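Local coordinates for uncharacterized protein (PDB 5MU5), which is a Maf-type glycosyltransferase involved in bacterial flagella formation, where it probably transfers sugar to flagellin, at residues Lys292-Cys303 and Asn313-Met321; Gly326-His337 and Asp354-Glu362. All blocks are in the same frame, centred on the assembly; numbering follows the deposited sequence.

Contact 1. Residues Lys292-Cys303 and Asn313-Met321; sequences KANQDRAVIISC and NGIQPDFQM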
loop_
_atom_site.group_PDB
_atom_site.type_symbol
_atom_site.label_atom_id
_atom_site.label_comp_id
_atom_site.label_asym_id
_atom_site.label_seq_id
_atom_site.Cartn_x
_atom_site.Cartn_y
_atom_site.Cartn_z
ATOM N N LYS A 292 7.866 -10.899 -36.002
ATOM C CA LYS A 292 7.188 -11.760 -36.969
ATOM C C LYS A 292 8.087 -12.879 -37.458
ATOM O O LYS A 292 7.673 -14.027 -37.494
ATOM C CB LYS A 292 6.688 -10.947 -38.150
ATOM C CG LYS A 292 5.755 -11.720 -39.048
ATOM C CD LYS A 292 4.938 -10.800 -39.937
ATOM C CE LYS A 292 3.897 -11.633 -40.671
ATOM N NZ LYS A 292 3.139 -10.818 -41.653
ATOM N N ALA A 293 9.328 -12.533 -37.779
ATOM C CA ALA A 293 10.315 -13.494 -38.272
ATOM C C ALA A 293 10.750 -14.499 -37.212
ATOM O O ALA A 293 11.300 -15.535 -37.549
ATOM C CB ALA A 293 11.536 -12.757 -38.806
ATOM N N ASN A 294 10.487 -14.212 -35.945
ATOM C CA ASN A 294 10.896 -15.102 -34.870
ATOM C C ASN A 294 9.759 -15.790 -34.108
ATOM O O ASN A 294 10.023 -16.614 -33.248
ATOM C CB ASN A 294 11.777 -14.327 -33.886
ATOM C CG ASN A 294 13.161 -14.089 -34.428
ATOM O OD1 ASN A 294 14.027 -14.954 -34.338
ATOM N ND2 ASN A 294 13.384 -12.909 -34.995
ATOM N N GLN A 295 8.508 -15.483 -34.427
ATOM C CA GLN A 295 7.402 -16.007 -33.637
ATOM C C GLN A 295 7.319 -17.521 -33.648
ATOM O O GLN A 295 6.744 -18.113 -32.726
ATOM C CB GLN A 295 6.058 -15.417 -34.064
ATOM C CG GLN A 295 5.525 -15.947 -35.375
ATOM C CD GLN A 295 4.182 -15.345 -35.700
ATOM O OE1 GLN A 295 3.268 -15.393 -34.895
ATOM N NE2 GLN A 295 4.057 -14.767 -36.882
ATOM N N ASP A 296 7.895 -18.151 -34.664
ATOM C CA ASP A 296 7.911 -19.612 -34.722
ATOM C C ASP A 296 8.794 -20.281 -33.637
ATOM O O ASP A 296 8.546 -21.449 -33.278
ATOM C CB ASP A 296 8.278 -20.104 -36.129
ATOM C CG ASP A 296 9.668 -19.682 -36.557
ATOM O OD1 ASP A 296 10.203 -18.677 -36.017
ATOM O OD2 ASP A 296 10.233 -20.348 -37.455
ATOM N N ARG A 297 9.780 -19.549 -33.109
ATOM C CA ARG A 297 10.689 -20.072 -32.093
ATOM C C ARG A 297 10.811 -19.233 -30.805
ATOM O O ARG A 297 11.766 -19.381 -30.031
ATOM C CB ARG A 297 12.064 -20.322 -32.688
ATOM C CG ARG A 297 12.804 -19.084 -33.151
ATOM C CD ARG A 297 14.044 -19.502 -33.922
ATOM N NE ARG A 297 14.556 -18.432 -34.766
ATOM C CZ ARG A 297 14.003 -18.040 -35.914
ATOM N NH1 ARG A 297 12.890 -18.624 -36.369
ATOM N NH2 ARG A 297 14.554 -17.046 -36.606
ATOM N N ALA A 298 9.830 -18.381 -30.553
ATOM C CA ALA A 298 9.757 -17.649 -29.295
ATOM C C ALA A 298 8.324 -17.629 -28.805
ATOM O O ALA A 298 7.391 -17.664 -29.599
ATOM C CB ALA A 298 10.265 -16.233 -29.466
ATOM N N VAL A 299 8.139 -17.537 -27.494
ATOM C CA VAL A 299 6.789 -17.473 -26.954
ATOM C C VAL A 299 6.374 -16.015 -26.962
ATOM O O VAL A 299 7.121 -15.189 -26.475
ATOM C CB VAL A 299 6.753 -18.079 -25.547
ATOM C CG1 VAL A 299 5.420 -17.801 -24.857
ATOM C CG2 VAL A 299 7.035 -19.573 -25.666
ATOM N N ILE A 300 5.219 -15.700 -27.552
ATOM C CA ILE A 300 4.736 -14.323 -27.605
ATOM C C ILE A 300 3.739 -14.081 -26.478
ATOM O O ILE A 300 2.693 -14.724 -26.426
ATOM C CB ILE A 300 4.020 -13.997 -28.920
ATOM C CG1 ILE A 300 4.866 -14.361 -30.138
ATOM C CG2 ILE A 300 3.629 -12.526 -28.955
ATOM C CD1 ILE A 300 6.240 -13.742 -30.182
ATOM N N ILE A 301 4.090 -13.180 -25.569
ATOM C CA ILE A 301 3.210 -12.779 -24.492
ATOM C C ILE A 301 2.725 -11.369 -24.825
ATOM O O ILE A 301 3.507 -10.407 -24.857
ATOM C CB ILE A 301 3.921 -12.838 -23.136
ATOM C CG1 ILE A 301 4.259 -14.289 -22.826
ATOM C CG2 ILE A 301 3.038 -12.261 -22.036
ATOM C CD1 ILE A 301 4.832 -14.524 -21.458
ATOM N N SER A 302 1.434 -11.268 -25.116
ATOM C CA SER A 302 0.805 -10.025 -25.492
ATOM C C SER A 302 0.200 -9.430 -24.254
ATOM O O SER A 302 -0.580 -10.075 -23.581
ATOM C CB SER A 302 -0.297 -10.276 -26.531
ATOM O OG SER A 302 -0.948 -9.057 -26.879
ATOM N N CYS A 303 0.554 -8.187 -23.965
ATOM C CA CYS A 303 0.067 -7.514 -22.768
ATOM C C CYS A 303 -1.055 -6.543 -23.106
ATOM O O CYS A 303 -0.834 -5.541 -23.788
ATOM C CB CYS A 303 1.237 -6.814 -22.083
ATOM S SG CYS A 303 2.467 -8.020 -21.517
ATOM N N ASN A 313 -0.718 -7.505 -37.790
ATOM C CA ASN A 313 0.478 -7.883 -38.570
ATOM C C ASN A 313 0.678 -9.386 -38.752
ATOM O O ASN A 313 1.746 -9.825 -39.186
ATOM C CB ASN A 313 1.724 -7.288 -37.904
ATOM C CG ASN A 313 1.794 -5.780 -38.045
ATOM O OD1 ASN A 313 2.247 -5.271 -39.057
ATOM N ND2 ASN A 313 1.373 -5.067 -37.017
ATOM N N GLY A 314 -0.337 -10.173 -38.411
ATOM C CA GLY A 314 -0.261 -11.609 -38.542
ATOM C C GLY A 314 0.700 -12.252 -37.562
ATOM O O GLY A 314 1.453 -13.155 -37.919
ATOM N N ILE A 315 0.684 -11.783 -36.322
ATOM C CA ILE A 315 1.516 -12.373 -35.282
ATOM C C ILE A 315 0.566 -12.980 -34.278
ATOM O O ILE A 315 -0.318 -12.304 -33.788
ATOM C CB ILE A 315 2.413 -11.325 -34.625
ATOM C CG1 ILE A 315 3.401 -10.761 -35.672
ATOM C CG2 ILE A 315 3.129 -11.927 -33.426
ATOM C CD1 ILE A 315 4.150 -9.501 -35.250
ATOM N N GLN A 316 0.734 -14.264 -33.997
ATOM C CA GLN A 316 -0.143 -14.967 -33.069
ATOM C C GLN A 316 0.412 -14.938 -31.633
ATOM O O GLN A 316 1.418 -15.548 -31.350
ATOM C CB GLN A 316 -0.307 -16.419 -33.537
ATOM C CG GLN A 316 -1.099 -17.323 -32.599
ATOM C CD GLN A 316 -2.543 -16.875 -32.421
ATOM O OE1 GLN A 316 -3.262 -16.668 -33.397
ATOM N NE2 GLN A 316 -2.977 -16.739 -31.173
ATOM N N PRO A 317 -0.243 -14.211 -30.721
ATOM C CA PRO A 317 0.162 -14.360 -29.328
ATOM C C PRO A 317 -0.038 -15.791 -28.838
ATOM O O PRO A 317 -1.014 -16.430 -29.198
ATOM C CB PRO A 317 -0.803 -13.454 -28.561
ATOM C CG PRO A 317 -1.423 -12.574 -29.557
ATOM C CD PRO A 317 -1.319 -13.228 -30.894
ATOM N N ASP A 318 0.876 -16.281 -28.019
ATOM C CA ASP A 318 0.716 -17.566 -27.368
ATOM C C ASP A 318 -0.095 -17.327 -26.108
ATOM O O ASP A 318 -0.989 -18.103 -25.759
ATOM C CB ASP A 318 2.080 -18.147 -27.065
ATOM C CG ASP A 318 2.875 -18.481 -28.356
ATOM O OD1 ASP A 318 2.490 -19.461 -29.032
ATOM O OD2 ASP A 318 3.885 -17.787 -28.676
ATOM N N PHE A 319 0.200 -16.220 -25.435
ATOM C CA PHE A 319 -0.551 -15.818 -24.256
ATOM C C PHE A 319 -1.011 -14.395 -24.385
ATOM O O PHE A 319 -0.284 -13.564 -24.922
ATOM C CB PHE A 319 0.272 -16.002 -22.986
ATOM C CG PHE A 319 0.656 -17.424 -22.742
ATOM C CD1 PHE A 319 -0.307 -18.352 -22.373
ATOM C CD2 PHE A 319 1.963 -17.851 -22.913
ATOM C CE1 PHE A 319 0.023 -19.678 -22.155
ATOM C CE2 PHE A 319 2.302 -19.174 -22.701
ATOM C CZ PHE A 319 1.322 -20.091 -22.330
ATOM N N GLN A 320 -2.234 -14.145 -23.932
ATOM C CA GLN A 320 -2.791 -12.804 -23.850
ATOM C C GLN A 320 -2.998 -12.491 -22.363
ATOM O O GLN A 320 -3.646 -13.252 -21.634
ATOM C CB GLN A 320 -4.110 -12.708 -24.633
ATOM C CG GLN A 320 -4.891 -11.409 -24.438
ATOM C CD GLN A 320 -4.189 -10.205 -25.045
ATOM O OE1 GLN A 320 -3.553 -10.303 -26.096
ATOM N NE2 GLN A 320 -4.312 -9.060 -24.391
ATOM N N MET A 321 -2.435 -11.368 -21.919
ATOM C CA MET A 321 -2.488 -11.006 -20.505
ATOM C C MET A 321 -3.544 -9.951 -20.251
ATOM O O MET A 321 -3.729 -9.016 -21.065
ATOM C CB MET A 321 -1.155 -10.468 -20.023
ATOM C CG MET A 321 0.046 -11.311 -20.376
ATOM S SD MET A 321 0.099 -12.926 -19.608
ATOM C CE MET A 321 -0.119 -12.452 -17.882
#
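Lys-292, near the end of helix 284-294, stretches across Asn-313 and Gly-314, and NZ donates to Asn-313 O from above the carbonyl plane (3.0 Å). Gly-314, at positive phi, is the C-prime residue of the Schellman motif that ends helix 307-312. Gln-295 then binds the backbone of the turn, its amide carrying both donor and acceptor: NE2 gives an in-plane bond to a lone pair of Gly-314 O (3.2 Å), while OE1 accepts from Gln-316 N (2.9 Å). With an alanine here, Gly-314 O and Gln-316 N would probably lose these partners and the turn would be held less firmly to the helix end. Val-299, Ile-300 and Ile-301, beta-branched and apolar, suit a buried strand. Val-299 places CG1 at the edge of the Phe-319 ring, 4.0 Å from CD2. Ile-300 N donates to the anti lone pair of Asp-318 OD2 (2.7 Å), also salt-bridged to Lys-518, and Ile-300 O accepts from Asp-318 N and Phe-319 N. Ile-301 lays CG2 against Met-321 CG (3.6 Å). Ser-302 continues the ladder, N to Phe-319 O and O to Met-321 N; with OG anti to the backbone N (chi1 178°), its hydroxyl reaches Gln-320 OE1 (3.0 Å), whose amide also bonds Gly-304 O through NE2. In this beta-alpha-beta unit the parallel strands thus pair through their backbones, Asp-318 supplies an acceptor where the ladder begins, and Lys-292 and Gln-295 bind the turn's polar backbone.

Contact 2. Residues Gly326-His337 and Asp354-Glu362; sequences GAAPYRALAAVH and DPRVRDLFE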
loop_
_atom_site.group_PDB
_atom_site.type_symbol
_atom_site.label_atom_id
_atom_site.label_comp_id
_atom_site.label_asym_id
_atom_site.label_seq_id
_atom_site.Cartn_x
_atom_site.Cartn_y
_atom_site.Cartn_z
ATOM N N GLY A 326 -13.266 -5.022 -14.772
ATOM C CA GLY A 326 -14.120 -4.008 -15.386
ATOM C C GLY A 326 -14.560 -4.241 -16.812
ATOM O O GLY A 326 -13.901 -4.917 -17.598
ATOM N N ALA A 327 -15.679 -3.630 -17.147
ATOM C CA ALA A 327 -16.282 -3.813 -18.444
ATOM C C ALA A 327 -15.463 -3.164 -19.559
ATOM O O ALA A 327 -15.415 -3.693 -20.675
ATOM C CB ALA A 327 -17.702 -3.279 -18.428
ATOM N N ALA A 328 -14.805 -2.045 -19.261
ATOM C CA ALA A 328 -14.041 -1.313 -20.281
ATOM C C ALA A 328 -12.858 -2.129 -20.857
ATOM O O ALA A 328 -12.747 -2.245 -22.078
ATOM C CB ALA A 328 -13.595 0.067 -19.776
ATOM N N PRO A 329 -11.968 -2.677 -19.987
ATOM C CA PRO A 329 -10.944 -3.590 -20.492
ATOM C C PRO A 329 -11.541 -4.756 -21.294
ATOM O O PRO A 329 -10.988 -5.146 -22.335
ATOM C CB PRO A 329 -10.276 -4.111 -19.232
ATOM C CG PRO A 329 -10.517 -3.066 -18.206
ATOM C CD PRO A 329 -11.863 -2.491 -18.526
ATOM N N TYR A 330 -12.663 -5.301 -20.836
ATOM C CA TYR A 330 -13.313 -6.352 -21.597
ATOM C C TYR A 330 -13.757 -5.858 -22.981
ATOM O O TYR A 330 -13.531 -6.545 -23.989
ATOM C CB TYR A 330 -14.516 -6.941 -20.841
ATOM C CG TYR A 330 -15.486 -7.664 -21.749
ATOM C CD1 TYR A 330 -15.172 -8.919 -22.272
ATOM C CD2 TYR A 330 -16.705 -7.095 -22.097
ATOM C CE1 TYR A 330 -16.053 -9.590 -23.108
ATOM C CE2 TYR A 330 -17.592 -7.753 -22.952
ATOM C CZ TYR A 330 -17.255 -9.002 -23.449
ATOM O OH TYR A 330 -18.111 -9.685 -24.277
ATOM N N ARG A 331 -14.408 -4.694 -23.028
ATOM C CA ARG A 331 -14.936 -4.200 -24.298
ATOM C C ARG A 331 -13.799 -3.942 -25.277
ATOM O O ARG A 331 -13.950 -4.195 -26.454
ATOM C CB ARG A 331 -15.858 -2.979 -24.142
ATOM C CG ARG A 331 -17.262 -3.321 -23.642
ATOM C CD ARG A 331 -18.160 -2.085 -23.602
ATOM N NE ARG A 331 -17.696 -1.087 -22.626
ATOM C CZ ARG A 331 -18.177 -0.923 -21.387
ATOM N NH1 ARG A 331 -19.177 -1.679 -20.920
ATOM N NH2 ARG A 331 -17.652 0.013 -20.597
ATOM N N ALA A 332 -12.658 -3.480 -24.786
ATOM C CA ALA A 332 -11.479 -3.274 -25.648
ATOM C C ALA A 332 -10.993 -4.618 -26.234
ATOM O O ALA A 332 -10.799 -4.749 -27.439
ATOM C CB ALA A 332 -10.365 -2.575 -24.873
ATOM N N LEU A 333 -10.841 -5.618 -25.376
ATOM C CA LEU A 333 -10.467 -6.949 -25.829
ATOM C C LEU A 333 -11.451 -7.525 -26.813
ATOM O O LEU A 333 -11.047 -8.125 -27.801
ATOM C CB LEU A 333 -10.355 -7.922 -24.664
ATOM C CG LEU A 333 -8.979 -8.119 -24.063
ATOM C CD1 LEU A 333 -9.117 -9.161 -22.958
ATOM C CD2 LEU A 333 -7.982 -8.580 -25.118
ATOM N N ALA A 334 -12.739 -7.378 -26.523
ATOM C CA ALA A 334 -13.784 -7.904 -27.409
ATOM C C ALA A 334 -13.720 -7.299 -28.810
ATOM O O ALA A 334 -13.919 -7.999 -29.791
ATOM C CB ALA A 334 -15.169 -7.674 -26.805
ATOM N N ALA A 335 -13.467 -5.992 -28.896
ATOM C CA ALA A 335 -13.332 -5.295 -30.195
ATOM C C ALA A 335 -12.179 -5.879 -31.032
ATOM O O ALA A 335 -12.288 -6.031 -32.245
ATOM C CB ALA A 335 -13.119 -3.796 -29.969
ATOM N N VAL A 336 -11.078 -6.218 -30.371
ATOM C CA VAL A 336 -9.935 -6.831 -31.052
ATOM C C VAL A 336 -10.291 -8.246 -31.530
ATOM O O VAL A 336 -9.938 -8.624 -32.636
ATOM C CB VAL A 336 -8.692 -6.881 -30.152
ATOM C CG1 VAL A 336 -7.551 -7.548 -30.884
ATOM C CG2 VAL A 336 -8.285 -5.482 -29.692
ATOM N N HIS A 337 -10.969 -9.020 -30.686
ATOM C CA HIS A 337 -11.472 -10.355 -31.048
ATOM C C HIS A 337 -12.405 -10.303 -32.266
ATOM O O HIS A 337 -12.284 -11.089 -33.209
ATOM C CB HIS A 337 -12.235 -10.945 -29.854
ATOM C CG HIS A 337 -12.862 -12.278 -30.121
ATOM N ND1 HIS A 337 -12.131 -13.445 -30.225
ATOM C CD2 HIS A 337 -14.158 -12.636 -30.255
ATOM C CE1 HIS A 337 -12.947 -14.459 -30.434
ATOM N NE2 HIS A 337 -14.182 -13.994 -30.455
ATOM N N ASP A 354 -13.084 -9.316 -15.852
ATOM C CA ASP A 354 -14.500 -9.454 -16.185
ATOM C C ASP A 354 -14.836 -10.911 -16.579
ATOM O O ASP A 354 -14.180 -11.480 -17.419
ATOM C CB ASP A 354 -14.878 -8.480 -17.305
ATOM C CG ASP A 354 -16.404 -8.309 -17.460
ATOM O OD1 ASP A 354 -17.056 -9.217 -18.029
ATOM O OD2 ASP A 354 -16.931 -7.252 -17.025
ATOM N N PRO A 355 -15.872 -11.510 -15.983
ATOM C CA PRO A 355 -16.227 -12.901 -16.332
ATOM C C PRO A 355 -16.467 -13.165 -17.807
ATOM O O PRO A 355 -16.283 -14.293 -18.247
ATOM C CB PRO A 355 -17.530 -13.141 -15.572
ATOM C CG PRO A 355 -17.501 -12.177 -14.455
ATOM C CD PRO A 355 -16.758 -10.965 -14.940
ATOM N N ARG A 356 -16.876 -12.144 -18.557
ATOM C CA ARG A 356 -17.141 -12.290 -20.002
ATOM C C ARG A 356 -15.878 -12.436 -20.840
ATOM O O ARG A 356 -15.953 -12.732 -22.027
ATOM C CB ARG A 356 -17.935 -11.087 -20.526
ATOM C CG ARG A 356 -19.321 -10.965 -19.922
ATOM C CD ARG A 356 -19.941 -9.639 -20.275
ATOM N NE ARG A 356 -19.303 -8.545 -19.554
ATOM C CZ ARG A 356 -19.716 -7.279 -19.582
ATOM N NH1 ARG A 356 -20.755 -6.915 -20.316
ATOM N NH2 ARG A 356 -19.087 -6.367 -18.878
ATOM N N VAL A 357 -14.722 -12.201 -20.231
ATOM C CA VAL A 357 -13.453 -12.339 -20.939
ATOM C C VAL A 357 -13.252 -13.781 -21.389
ATOM O O VAL A 357 -12.677 -14.022 -22.438
ATOM C CB VAL A 357 -12.261 -11.888 -20.059
ATOM C CG1 VAL A 357 -10.942 -12.174 -20.739
ATOM C CG2 VAL A 357 -12.352 -10.400 -19.763
ATOM N N ARG A 358 -13.748 -14.720 -20.588
ATOM C CA ARG A 358 -13.628 -16.141 -20.867
ATOM C C ARG A 358 -14.165 -16.501 -22.247
ATOM O O ARG A 358 -13.484 -17.200 -23.009
ATOM C CB ARG A 358 -14.338 -16.973 -19.792
ATOM C CG ARG A 358 -14.070 -18.466 -19.945
ATOM C CD ARG A 358 -13.712 -19.112 -18.621
ATOM N NE ARG A 358 -14.884 -19.582 -17.892
ATOM C CZ ARG A 358 -15.023 -19.544 -16.569
ATOM N NH1 ARG A 358 -14.079 -18.998 -15.801
ATOM N NH2 ARG A 358 -16.138 -20.015 -16.015
ATOM N N ASP A 359 -15.364 -16.000 -22.556
ATOM C CA ASP A 359 -16.040 -16.235 -23.844
ATOM C C ASP A 359 -15.189 -15.912 -25.072
ATOM O O ASP A 359 -15.352 -16.525 -26.104
ATOM C CB ASP A 359 -17.302 -15.375 -23.971
ATOM C CG ASP A 359 -18.284 -15.556 -22.821
ATOM O OD1 ASP A 359 -18.257 -16.604 -22.141
ATOM O OD2 ASP A 359 -19.098 -14.623 -22.611
ATOM N N LEU A 360 -14.284 -14.950 -24.970
ATOM C CA LEU A 360 -13.487 -14.542 -26.123
ATOM C C LEU A 360 -12.358 -15.499 -26.431
ATOM O O LEU A 360 -11.700 -15.367 -27.463
ATOM C CB LEU A 360 -12.884 -13.159 -25.879
ATOM C CG LEU A 360 -13.863 -12.082 -25.416
ATOM C CD1 LEU A 360 -13.101 -10.812 -25.058
ATOM C CD2 LEU A 360 -14.919 -11.827 -26.480
ATOM N N PHE A 361 -12.109 -16.438 -25.528
ATOM C CA PHE A 361 -10.961 -17.318 -25.657
ATOM C C PHE A 361 -11.310 -18.774 -25.537
ATOM O O PHE A 361 -12.062 -19.167 -24.667
ATOM C CB PHE A 361 -9.929 -17.020 -24.574
ATOM C CG PHE A 361 -9.236 -15.729 -24.761
ATOM C CD1 PHE A 361 -9.775 -14.566 -24.235
ATOM C CD2 PHE A 361 -8.052 -15.665 -25.467
ATOM C CE1 PHE A 361 -9.149 -13.360 -24.415
ATOM C CE2 PHE A 361 -7.417 -14.459 -25.646
ATOM C CZ PHE A 361 -7.966 -13.305 -25.121
ATOM N N GLU A 362 -10.703 -19.564 -26.406
ATOM C CA GLU A 362 -10.747 -21.009 -26.290
ATOM C C GLU A 362 -10.428 -21.474 -24.857
ATOM O O GLU A 362 -11.134 -22.317 -24.309
ATOM C CB GLU A 362 -9.746 -21.617 -27.290
ATOM C CG GLU A 362 -10.274 -21.598 -28.725
ATOM C CD GLU A 362 -9.210 -21.814 -29.785
ATOM O OE1 GLU A 362 -8.050 -22.126 -29.426
ATOM O OE2 GLU A 362 -9.548 -21.667 -30.985
HETATM O O HOH W 1 -11.854 -7.082 -17.023
HETATM O O HOH W 2 -15.894 -6.643 -14.280
HETATM O O HOH W 3 -20.459 -3.996 -21.886
#
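The helix that follows strand 319-322 packs here on the irregular connection between strands 346-350 and 363-367, and Tyr-330 is its main point of contact. Arg-356 CB lies over one face of the Tyr-330 ring in a CH-pi contact, 3.8 Å from the centroid, and the guanidinium runs on past the CD2-CE2 side of the ring, its plane 18° from the ring's. A side-on salt bridge to Asp-354 fixes that guanidinium: NE to Asp-354 OD1 (2.8 Å) and NH2 to Asp-354 OD2 (3.0 Å). Because OD1 also accepts from Arg-356 N, Asp-354 closes an Asx turn that starts the helix-like run 355-360, a role suited to a short carboxylate. Gly-326, at the N-cap of helix 327-340, is bridged by one water from its O to Asp-354 N. Ala-327 offers only a methyl, which lets Arg-356 NH2 come within 3.4 Å of its CB. Further along, Leu-360 pushes CD1 between Tyr-330 CE1 (3.7 Å) and Ala-334; with CG anti to the carbonyl carbon (chi1 -50°), its branches face the helix. Leu-333 CD1 meets Val-357 CG1 at 4.2 Å and approaches the edge of the Phe-361 ring. His-337 sets one ring face over the carbonyl carbon of Leu-360, and its CD2 touches Leu-360 CD2 at 3.9 Å.

Overall arrangement
Both contacts belong to the MptE-like region and follow one another along the chain, since strand 319-322, paired in contact 1, is followed, after a short loop, by helix 327-340 of contact 2. Contact 1 lies largely buried within the mixed sheet, where strand 275-278 flanks 299-303 on its other side; it is rich in direct hydrogen bonds, backed by apolar side chains. Contact 2 is only partly buried, covers the sheet from one side and has no direct hydrogen bond between its segments: a CH-pi contact, apolar packing and bridging waters take over. Their centres are about 19 Å apart, yet they meet where the Gln-320 side chain packs against Phe-361 and Leu-333.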